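Local coordinates for protein acyl-coenzyme A thioesterase THEM4 (Rhodococcus sp., PDB 2OV9) that probably hydrolyses medium- and long-chain fatty acyl-coenzyme A thioesters to free fatty acids and coenzyme A, as a member of the THEM4/THEM5 hotdog thioesterase family, at residues T160-P165 against V199-E204; T173-L178 against A189-T194. All coordinates share one frame; numbering follows the deposited sequence. Where two conformers were deposited one is given.

Contact 1 of 2, residues T160-P165 against V199-E204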
ATOM      1  N   THR B 160       8.273 -13.364  -0.543  1.00 35.33           N
ATOM      2  CA  THR B 160       9.105 -12.224  -0.163  1.00 34.92           C
ATOM      3  C   THR B 160       9.940 -12.555   1.052  1.00 34.52           C
ATOM      4  O   THR B 160       9.424 -13.054   2.045  1.00 34.25           O
ATOM      5  CB  THR B 160       8.222 -10.977   0.107  1.00 35.07           C
ATOM      6  OG1 THR B 160       7.210 -10.901  -0.912  1.00 36.84           O
ATOM      7  CG2 THR B 160       9.053  -9.701   0.093  1.00 35.05           C
ATOM      8  N   ARG B 161      11.238 -12.274   0.961  1.00 34.15           N
ATOM      9  CA  ARG B 161      12.186 -12.563   2.025  1.00 34.12           C
ATOM     10  C   ARG B 161      12.782 -11.254   2.533  1.00 33.98           C
ATOM     11  O   ARG B 161      13.140 -10.389   1.743  1.00 33.57           O
ATOM     12  CB  ARG B 161      13.299 -13.499   1.501  1.00 33.84           C
ATOM     13  CG  ARG B 161      12.838 -14.949   1.292  1.00 35.64           C
ATOM     14  CD  ARG B 161      14.008 -15.962   1.162  1.00 36.08           C
ATOM     15  NE  ARG B 161      14.895 -15.962   2.331  1.00 40.06           N
ATOM     16  CZ  ARG B 161      16.226 -15.894   2.286  1.00 42.82           C
ATOM     17  NH1 ARG B 161      16.883 -15.857   1.120  1.00 40.89           N
ATOM     18  NH2 ARG B 161      16.910 -15.893   3.428  1.00 45.13           N
ATOM     19  N   TYR B 162      12.908 -11.139   3.851  1.00 33.43           N
ATOM     20  CA  TYR B 162      13.329  -9.919   4.496  1.00 33.42           C
ATOM     21  C   TYR B 162      14.676 -10.134   5.155  1.00 34.14           C
ATOM     22  O   TYR B 162      14.801 -10.940   6.077  1.00 33.79           O
ATOM     23  CB  TYR B 162      12.268  -9.492   5.529  1.00 33.33           C
ATOM     24  CG  TYR B 162      10.944  -9.171   4.872  1.00 34.46           C
ATOM     25  CD1 TYR B 162      10.618  -7.856   4.517  1.00 34.82           C
ATOM     26  CD2 TYR B 162      10.033 -10.178   4.569  1.00 33.55           C
ATOM     27  CE1 TYR B 162       9.393  -7.569   3.884  1.00 35.61           C
ATOM     28  CE2 TYR B 162       8.821  -9.897   3.930  1.00 35.37           C
ATOM     29  CZ  TYR B 162       8.510  -8.583   3.610  1.00 36.14           C
ATOM     30  OH  TYR B 162       7.314  -8.309   2.979  1.00 36.86           O
ATOM     31  N   HIS B 163      15.665  -9.383   4.698  1.00 34.50           N
ATOM     32  CA  HIS B 163      17.057  -9.630   5.043  1.00 35.82           C
ATOM     33  C   HIS B 163      17.603  -8.628   6.045  1.00 36.53           C
ATOM     34  O   HIS B 163      18.335  -9.001   6.961  1.00 36.10           O
ATOM     35  CB  HIS B 163      17.900  -9.603   3.760  1.00 35.66           C
ATOM     36  CG  HIS B 163      17.389 -10.515   2.683  1.00 36.99           C
ATOM     37  ND1 HIS B 163      17.697 -11.860   2.644  1.00 39.32           N
ATOM     38  CD2 HIS B 163      16.564 -10.290   1.633  1.00 35.35           C
ATOM     39  CE1 HIS B 163      17.091 -12.419   1.609  1.00 39.89           C
ATOM     40  NE2 HIS B 163      16.408 -11.488   0.971  1.00 37.50           N
ATOM     41  N   ARG B 164      17.285  -7.347   5.826  1.00 36.91           N
ATOM     42  CA  ARG B 164      17.808  -6.239   6.619  1.00 37.94           C
ATOM     43  C   ARG B 164      16.679  -5.213   6.732  1.00 37.80           C
ATOM     44  O   ARG B 164      15.847  -5.113   5.825  1.00 35.86           O
ATOM     45  CB  ARG B 164      18.989  -5.574   5.906  1.00 37.74           C
ATOM     46  CG  ARG B 164      20.103  -6.511   5.492  1.00 39.11           C
ATOM     47  CD  ARG B 164      21.188  -5.790   4.706  1.00 40.29           C
ATOM     48  NE  ARG B 164      21.842  -4.734   5.481  1.00 43.59           N
ATOM     49  CZ  ARG B 164      22.802  -4.932   6.395  1.00 46.43           C
ATOM     50  NH1 ARG B 164      23.252  -6.154   6.674  1.00 48.25           N
ATOM     51  NH2 ARG B 164      23.330  -3.897   7.034  1.00 45.77           N
ATOM     52  N   PRO B 165      16.613  -4.485   7.863  1.00 37.95           N
ATOM     53  CA  PRO B 165      15.678  -3.349   7.995  1.00 37.73           C
ATOM     54  C   PRO B 165      15.669  -2.434   6.762  1.00 37.17           C
ATOM     55  O   PRO B 165      16.721  -2.165   6.168  1.00 37.09           O
ATOM     56  CB  PRO B 165      16.245  -2.587   9.198  1.00 38.08           C
ATOM     57  CG  PRO B 165      16.791  -3.705  10.085  1.00 38.24           C
ATOM     58  CD  PRO B 165      17.369  -4.720   9.115  1.00 38.50           C
ATOM     59  N   VAL B 199      21.049  -5.768   0.122  1.00 32.71           N
ATOM     60  CA  VAL B 199      19.647  -6.140  -0.079  1.00 34.09           C
ATOM     61  C   VAL B 199      18.859  -6.084   1.237  1.00 34.24           C
ATOM     62  O   VAL B 199      19.307  -6.618   2.272  1.00 34.36           O
ATOM     63  CB  VAL B 199      19.529  -7.573  -0.621  1.00 35.29           C
ATOM     64  CG1 VAL B 199      18.050  -7.943  -0.847  1.00 34.62           C
ATOM     65  CG2 VAL B 199      20.317  -7.729  -1.917  1.00 37.07           C
ATOM     66  N   CYS B 200      17.705  -5.424   1.200  1.00 34.30           N
ATOM     67  CA  CYS B 200      16.801  -5.324   2.334  1.00 34.35           C
ATOM     68  C   CYS B 200      15.695  -6.359   2.206  1.00 34.16           C
ATOM     69  O   CYS B 200      15.420  -7.112   3.152  1.00 34.33           O
ATOM     70  CB  CYS B 200      16.176  -3.926   2.368  1.00 34.30           C
ATOM     71  SG  CYS B 200      17.382  -2.694   2.763  1.00 38.82           S
ATOM     72  N   VAL B 201      15.055  -6.375   1.042  1.00 33.54           N
ATOM     73  CA  VAL B 201      13.965  -7.311   0.755  1.00 33.59           C
ATOM     74  C   VAL B 201      14.187  -7.896  -0.624  1.00 34.29           C
ATOM     75  O   VAL B 201      14.654  -7.212  -1.541  1.00 33.40           O
ATOM     76  CB  VAL B 201      12.595  -6.607   0.737  1.00 34.60           C
ATOM     77  CG1 VAL B 201      11.424  -7.663   0.705  1.00 31.94           C
ATOM     78  CG2 VAL B 201      12.450  -5.736   1.954  1.00 36.22           C
ATOM     79  N   SER B 202      13.826  -9.164  -0.805  1.00 34.40           N
ATOM     80  CA  SER B 202      13.913  -9.754  -2.118  1.00 34.06           C
ATOM     81  C   SER B 202      12.611 -10.501  -2.355  1.00 34.75           C
ATOM     82  O   SER B 202      11.897 -10.804  -1.425  1.00 34.43           O
ATOM     83  CB  SER B 202      15.135 -10.688  -2.215  1.00 34.81           C
ATOM     84  OG  SER B 202      15.037 -11.815  -1.340  1.00 35.10           O
ATOM     85  N   VAL B 203      12.313 -10.770  -3.610  1.00 34.90           N
ATOM     86  CA  VAL B 203      11.094 -11.471  -3.975  1.00 35.54           C
ATOM     87  C   VAL B 203      11.316 -12.376  -5.175  1.00 36.57           C
ATOM     88  O   VAL B 203      12.183 -12.105  -6.021  1.00 35.51           O
ATOM     89  CB  VAL B 203       9.939 -10.478  -4.270  1.00 35.73           C
ATOM     90  CG1 VAL B 203      10.254  -9.617  -5.502  1.00 35.61           C
ATOM     91  CG2 VAL B 203       8.593 -11.235  -4.444  1.00 33.49           C
ATOM     92  N   GLU B 204      10.585 -13.488  -5.164  1.00 37.15           N
ATOM     93  CA  GLU B 204      10.379 -14.359  -6.325  0.50 38.28           C
ATOM     94  C   GLU B 204       8.870 -14.453  -6.575  1.00 38.59           C
ATOM     95  O   GLU B 204       8.126 -14.871  -5.663  1.00 38.32           O
ATOM     96  CB  GLU B 204      10.900 -15.776  -6.046  0.50 38.31           C
ATOM     97  CG  GLU B 204      12.416 -15.975  -6.108  0.50 39.06           C
ATOM     98  CD  GLU B 204      12.862 -17.399  -5.743  0.50 39.31           C
ATOM     99  OE1 GLU B 204      12.047 -18.354  -5.836  0.50 40.33           O
ATOM    100  OE2 GLU B 204      14.044 -17.566  -5.360  0.50 40.65           O
TER
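His163 and Ser202 meet where two antiparallel strands of the hotdog sheet part company, beside a classic beta bulge formed by Cys200 and Val201 opposite Ile192. Arg161 and Ser202 form a hydrogen-bonded antiparallel pair, flanked by the non-hydrogen-bonded pairs Thr160-Val203 and Tyr162-Val201, and the pairing ends as Cys200 O accepts two bonds, from His163 N (2.8 Å) and, at a longer 3.3 Å, from Arg164 N. The His163 side chain can be followed outward over this end. CB rests 3.6 Å from both Val199 O and Cys200 O; chi1 of -53° sets CG anti to the carbonyl carbon, beside the backbone N. CD2 lies 3.7 Å from Val199 CG1, and NE2 at the tip bonds Ser202 OG at 2.7 Å, almost straight at 176°. The ring's CE1 lies above one face of the Arg161 guanidinium, displaced toward its rim. An alanine in place of His163 would probably leave Ser202 OG without its imidazole mate and open a gap beside Val199 CG1. Tyr162 and Val201 share the opposite face of the sheet, against helix 131-148, and Tyr162 OH bonds Gly131 O. Thr160 and Arg161 also pair with a strand of the second subunit. On the helix side, Val201 CG1 makes a CH-pi contact over the Tyr162 ring, 4.1 Å from its centroid and 24° off the normal.

Contact 2 of 2, residues T173-L178 against A189-T194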
ATOM      1  N   THR B 173      16.635   1.394  -3.848  1.00 36.46           N
ATOM      2  CA  THR B 173      16.629   0.987  -5.240  1.00 35.90           C
ATOM      3  C   THR B 173      15.762  -0.224  -5.382  1.00 36.27           C
ATOM      4  O   THR B 173      16.043  -1.250  -4.767  1.00 36.08           O
ATOM      5  CB  THR B 173      18.039   0.596  -5.710  1.00 35.90           C
ATOM      6  OG1 THR B 173      18.941   1.672  -5.416  1.00 35.02           O
ATOM      7  CG2 THR B 173      18.039   0.293  -7.234  1.00 35.23           C
ATOM      8  N   LEU B 174      14.744  -0.106  -6.226  1.00 36.69           N
ATOM      9  CA  LEU B 174      13.872  -1.206  -6.573  1.00 38.45           C
ATOM     10  C   LEU B 174      14.285  -1.746  -7.937  1.00 38.79           C
ATOM     11  O   LEU B 174      14.520  -0.978  -8.857  1.00 38.59           O
ATOM     12  CB  LEU B 174      12.425  -0.726  -6.659  1.00 38.29           C
ATOM     13  CG  LEU B 174      11.829   0.167  -5.556  1.00 41.82           C
ATOM     14  CD1 LEU B 174      10.371   0.478  -5.862  1.00 43.51           C
ATOM     15  CD2 LEU B 174      11.925  -0.453  -4.164  1.00 46.60           C
ATOM     16  N   THR B 175      14.390  -3.067  -8.056  1.00 38.76           N
ATOM     17  CA  THR B 175      14.763  -3.704  -9.314  1.00 39.28           C
ATOM     18  C   THR B 175      13.923  -4.976  -9.499  1.00 38.39           C
ATOM     19  O   THR B 175      13.595  -5.643  -8.521  1.00 38.88           O
ATOM     20  CB  THR B 175      16.254  -4.090  -9.301  1.00 40.30           C
ATOM     21  OG1 THR B 175      17.050  -2.933  -8.978  1.00 45.07           O
ATOM     22  CG2 THR B 175      16.672  -4.611 -10.653  1.00 42.42           C
ATOM     23  N   GLY B 176      13.593  -5.303 -10.743  1.00 36.49           N
ATOM     24  CA  GLY B 176      12.861  -6.531 -11.087  1.00 34.98           C
ATOM     25  C   GLY B 176      13.354  -7.027 -12.439  1.00 35.30           C
ATOM     26  O   GLY B 176      13.807  -6.233 -13.263  1.00 33.84           O
ATOM     27  N   LYS B 177      13.271  -8.331 -12.661  1.00 34.88           N
ATOM     28  CA  LYS B 177      13.641  -8.924 -13.948  1.00 35.84           C
ATOM     29  C   LYS B 177      12.921 -10.248 -14.145  1.00 35.78           C
ATOM     30  O   LYS B 177      12.854 -11.067 -13.239  1.00 35.29           O
ATOM     31  CB  LYS B 177      15.147  -9.116 -14.059  1.00 35.68           C
ATOM     32  CG  LYS B 177      15.610  -9.634 -15.418  1.00 37.21           C
ATOM     33  CD  LYS B 177      17.126  -9.620 -15.536  1.00 39.91           C
ATOM     34  CE  LYS B 177      17.535 -10.301 -16.812  1.00 42.46           C
ATOM     35  NZ  LYS B 177      18.997 -10.207 -17.016  1.00 48.54           N
ATOM     36  N   LEU B 178      12.363 -10.422 -15.337  1.00 36.50           N
ATOM     37  CA  LEU B 178      11.753 -11.666 -15.710  1.00 38.15           C
ATOM     38  C   LEU B 178      12.918 -12.636 -15.820  1.00 39.06           C
ATOM     39  O   LEU B 178      13.938 -12.319 -16.459  1.00 38.93           O
ATOM     40  CB  LEU B 178      11.036 -11.534 -17.058  1.00 37.98           C
ATOM     41  CG  LEU B 178      10.296 -12.747 -17.614  1.00 38.43           C
ATOM     42  CD1 LEU B 178       9.156 -12.274 -18.525  1.00 40.60           C
ATOM     43  CD2 LEU B 178      11.228 -13.683 -18.373  1.00 40.21           C
ATOM     44  N   ALA B 189      11.931 -12.073 -10.613  1.00 34.01           N
ATOM     45  CA  ALA B 189      12.620 -11.802  -9.348  1.00 34.10           C
ATOM     46  C   ALA B 189      12.962 -10.312  -9.195  1.00 34.85           C
ATOM     47  O   ALA B 189      13.108  -9.583 -10.182  1.00 35.03           O
ATOM     48  CB  ALA B 189      13.897 -12.651  -9.224  1.00 34.34           C
ATOM     49  N   GLY B 190      13.114  -9.867  -7.954  1.00 34.96           N
ATOM     50  CA  GLY B 190      13.431  -8.461  -7.706  1.00 36.13           C
ATOM     51  C   GLY B 190      13.925  -8.301  -6.292  1.00 36.44           C
ATOM     52  O   GLY B 190      13.918  -9.258  -5.504  1.00 35.98           O
ATOM     53  N   ASP B 191      14.398  -7.103  -5.977  1.00 36.47           N
ATOM     54  CA  ASP B 191      14.795  -6.812  -4.612  1.00 36.46           C
ATOM     55  C   ASP B 191      14.767  -5.324  -4.379  1.00 36.15           C
ATOM     56  O   ASP B 191      14.596  -4.547  -5.332  1.00 36.76           O
ATOM     57  CB  ASP B 191      16.170  -7.395  -4.289  1.00 36.65           C
ATOM     58  CG  ASP B 191      17.232  -6.952  -5.250  1.00 39.15           C
ATOM     59  OD1 ASP B 191      17.354  -5.730  -5.515  1.00 39.01           O
ATOM     60  OD2 ASP B 191      17.968  -7.836  -5.710  1.00 38.83           O
ATOM     61  N   ILE B 192      14.920  -4.942  -3.120  1.00 34.42           N
ATOM     62  CA  ILE B 192      14.987  -3.549  -2.696  1.00 33.80           C
ATOM     63  C   ILE B 192      16.333  -3.463  -2.016  1.00 33.37           C
ATOM     64  O   ILE B 192      16.602  -4.252  -1.103  1.00 32.34           O
ATOM     65  CB  ILE B 192      13.917  -3.221  -1.618  1.00 33.48           C
ATOM     66  CG1 ILE B 192      12.523  -3.253  -2.233  1.00 33.78           C
ATOM     67  CG2 ILE B 192      14.190  -1.847  -0.974  1.00 32.53           C
ATOM     68  CD1 ILE B 192      11.336  -3.037  -1.260  1.00 35.37           C
ATOM     69  N   ARG B 193      17.161  -2.507  -2.435  1.00 33.55           N
ATOM     70  CA  ARG B 193      18.468  -2.307  -1.809  1.00 33.66           C
ATOM     71  C   ARG B 193      18.635  -0.898  -1.267  1.00 34.94           C
ATOM     72  O   ARG B 193      18.045   0.050  -1.780  1.00 36.21           O
ATOM     73  CB  ARG B 193      19.584  -2.553  -2.835  1.00 33.81           C
ATOM     74  CG  ARG B 193      19.625  -3.976  -3.343  1.00 33.99           C
ATOM     75  CD  ARG B 193      20.601  -4.185  -4.503  1.00 35.54           C
ATOM     76  NE  ARG B 193      20.387  -5.549  -5.004  1.00 40.65           N
ATOM     77  CZ  ARG B 193      21.248  -6.552  -4.854  1.00 42.44           C
ATOM     78  NH1 ARG B 193      22.416  -6.355  -4.251  1.00 45.07           N
ATOM     79  NH2 ARG B 193      20.947  -7.759  -5.317  1.00 43.19           N
ATOM     80  N   THR B 194      19.492  -0.734  -0.268  1.00 35.48           N
ATOM     81  CA  THR B 194      19.885   0.614   0.108  1.00 35.72           C
ATOM     82  C   THR B 194      20.953   1.122  -0.857  1.00 35.79           C
ATOM     83  O   THR B 194      21.439   0.380  -1.729  1.00 35.44           O
ATOM     84  CB  THR B 194      20.353   0.686   1.577  1.00 36.65           C
ATOM     85  OG1 THR B 194      21.286  -0.369   1.850  1.00 36.63           O
ATOM     86  CG2 THR B 194      19.139   0.582   2.513  1.00 36.48           C
TER
HETATM   87  O   HOH W   1      17.540  -3.129  -6.080  1.00 28.60           O
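Asp191, paired with Thr175 across the strands, offers its carboxylate to the guanidinium of Arg193, two residues further along its own strand. NE reaches OD1 at 3.1 Å and NH2 reaches OD2 at 3.0 Å, a side-on, two-pronged salt bridge. Both oxygens are met from above the carboxylate plane, by 48° at OD1, so the two flat groups are not coplanar. At the edge of the guanidinium, in its plane, lies a water that joins the strands: it is hydrogen-bonded to Asp191 OD1 (2.7 Å), Thr175 OG1 (2.9 Å) and Thr173 O (2.7 Å). Arg193 NH1 has a further partner in Gly197 O. Under this polar layer, six backbone bonds link the pairs Thr173-Arg193, Thr175-Asp191 and Lys177-Ala189. Between the last two, Gly176 and Gly190 bring their CA atoms to 3.9 Å; a CB on Gly190 would clash with Thr175 O. On the other face Leu174 and Ile192 run alongside each other in the same direction, with Leu174 CD2 3.5 Å from Ile192 CG1, tight for two carbons. Both rest on helix 131-148, Leu174 on Val141 and Ile192 on Leu138. The hairpin supplies two neighbouring strands of the antiparallel sheet that packs its apolar face on the long helix 131-148, the hotdog fold of this thioesterase superfamily.

Overall arrangement
After helix 131-148 the chain enters strand 154-162, whose last residues, with the turn that follows, supply the first half of contact 1. It then runs through the hairpin of strands 171-182 and 185-194, where contact 2 closes a short loop of 10 residues. Strand 199-208 follows and returns to 160-165, closing the 33-residue loop of contact 1; contact 2 therefore lies wholly within it and the two do not cross. Their centres are about 9 Å apart, and probable hydrogen bonds, Val201 O to Ile192 N and Cys200 N to Ile192 O, each 2.8 Å, join them. Four strands are thus tied into one sheet, which contact 1 carries to the second subunit.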